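Local coordinates for ribulose bisphosphate carboxylase (Hyperthermus butylicus DSM 5456, PDB 6HUN), which probably catalyses the addition of carbon dioxide and water to ribulose 1,5-bisphosphate, yielding two molecules of 3-phosphoglycerate in an archaeal AMP degradation pathway, at residues A[201-206]-A[401-406]. Sequence-based numbering, arbitrary orientation.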
# COMPACT_ATOMS: atom_id res chain seq x y z
N LEU A 201 -26.50 -0.79 10.22
CA LEU A 201 -25.08 -0.95 10.58
C LEU A 201 -24.55 0.37 11.09
O LEU A 201 -24.76 1.42 10.46
CB LEU A 201 -24.23 -1.42 9.40
CG LEU A 201 -24.62 -2.75 8.78
CD1 LEU A 201 -23.94 -2.82 7.43
CD2 LEU A 201 -24.15 -3.91 9.64
N VAL A 202 -23.89 0.34 12.26
CA VAL A 202 -23.12 1.50 12.70
C VAL A 202 -21.67 1.24 12.31
O VAL A 202 -21.20 0.10 12.36
CB VAL A 202 -23.31 1.74 14.22
CG1 VAL A 202 -23.14 0.48 14.98
CG2 VAL A 202 -22.33 2.82 14.72
N LYS A 203 -21.01 2.25 11.82
CA LYS A 203 -19.70 2.05 11.19
C LYS A 203 -18.67 2.94 11.83
O LYS A 203 -18.86 4.16 11.92
CB LYS A 203 -19.78 2.34 9.70
CG LYS A 203 -18.53 2.09 8.82
CD LYS A 203 -18.96 2.55 7.41
CE LYS A 203 -17.87 2.37 6.38
NZ LYS A 203 -17.31 3.66 5.83
N ASP A 204 -17.52 2.36 12.20
CA ASP A 204 -16.43 3.17 12.67
C ASP A 204 -15.87 3.97 11.51
O ASP A 204 -15.88 3.51 10.37
CB ASP A 204 -15.29 2.27 13.20
CG ASP A 204 -15.50 1.80 14.60
OD1 ASP A 204 -16.46 2.25 15.34
OD2 ASP A 204 -14.68 0.93 14.96
N ASP A 205 -15.27 5.11 11.80
CA ASP A 205 -14.59 5.74 10.68
C ASP A 205 -13.21 5.10 10.48
O ASP A 205 -12.73 4.33 11.32
CB ASP A 205 -14.49 7.25 10.88
CG ASP A 205 -14.60 8.02 9.56
OD1 ASP A 205 -15.48 7.71 8.73
OD2 ASP A 205 -13.79 8.93 9.35
N GLU A 206 -12.58 5.40 9.32
CA GLU A 206 -11.36 4.71 8.91
C GLU A 206 -10.19 4.93 9.86
O GLU A 206 -9.28 4.09 9.91
CB GLU A 206 -10.97 5.15 7.49
CG GLU A 206 -10.38 6.55 7.40
CD GLU A 206 -11.40 7.65 7.55
OE1 GLU A 206 -10.98 8.80 7.85
OE2 GLU A 206 -12.63 7.37 7.38
N ILE A 401 -24.94 -1.13 -0.22
CA ILE A 401 -24.99 -0.52 1.10
C ILE A 401 -24.89 0.98 0.90
O ILE A 401 -23.99 1.46 0.20
CB ILE A 401 -23.85 -1.05 1.99
CG1 ILE A 401 -23.97 -2.56 2.15
CG2 ILE A 401 -23.88 -0.29 3.33
CD1 ILE A 401 -22.62 -3.17 2.67
N MET A 402 -25.87 1.75 1.42
CA MET A 402 -25.76 3.19 1.38
C MET A 402 -25.30 3.74 2.71
O MET A 402 -25.86 3.42 3.76
CB MET A 402 -27.12 3.81 1.00
CG MET A 402 -27.87 2.92 0.08
SD MET A 402 -29.38 3.74 -0.67
CE MET A 402 -28.52 4.87 -1.69
N GLN A 403 -24.28 4.57 2.66
CA GLN A 403 -23.86 5.26 3.86
C GLN A 403 -24.58 6.59 3.93
O GLN A 403 -24.46 7.42 3.01
CB GLN A 403 -22.34 5.40 3.84
CG GLN A 403 -21.76 5.79 5.12
CD GLN A 403 -20.25 5.82 4.99
OE1 GLN A 403 -19.68 4.84 4.55
NE2 GLN A 403 -19.63 6.96 5.29
N VAL A 404 -25.35 6.80 4.98
CA VAL A 404 -26.29 7.91 4.94
C VAL A 404 -26.14 8.73 6.20
O VAL A 404 -27.14 9.15 6.80
CB VAL A 404 -27.77 7.45 4.78
CG1 VAL A 404 -28.03 6.92 3.39
CG2 VAL A 404 -28.20 6.42 5.86
N GLY A 405 -24.90 9.04 6.54
CA GLY A 405 -24.57 9.82 7.72
C GLY A 405 -25.19 11.19 7.87
O GLY A 405 -25.90 11.42 8.86
N GLY A 406 -24.93 12.10 6.93
CA GLY A 406 -25.46 13.45 7.04
C GLY A 406 -26.98 13.46 7.08
O GLY A 406 -27.58 14.10 7.93
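K203 and Q403 meet over the mouth of the eight-stranded TIM barrel of this Rubisco, reaching in from the second and eighth strands, 201-203 and 401-403. The two strands are not neighbours: strand 171-174 lies between them, and the CA atoms of K203 and Q403 are 9.0 Å apart, so side chains alone bridge the gap. K203 is extended, with CG anti to the backbone N (chi1 -176°), until chi4 bends its end and brings NZ to Q403. The side chains cross at about a right angle, and NZ of K203 donates a hydrogen bond of 2.9 Å to OE1 of Q403. Next to NZ, CE of K203 also lies against OE1 of Q403, at 3.6 Å. Deeper in the barrel, L201 and I401 both pack on A173 of the intervening strand. K203 is the predicted carbamylation site of the family, unmodified here, and a calcium ion lies close to its side chain; D205 and E206, a few residues on, are predicted magnesium ligands, and E206 forms a salt bridge with K179. Q403 belongs to the predicted substrate-binding residues. Replacing K203 by an alanine would take away the NZ donor and is likely to leave the amide of Q403 freer to turn. NZ of K203 approaches from above the carbonyl plane of Q403, 38° out of it, with a C=O...N angle of 123°.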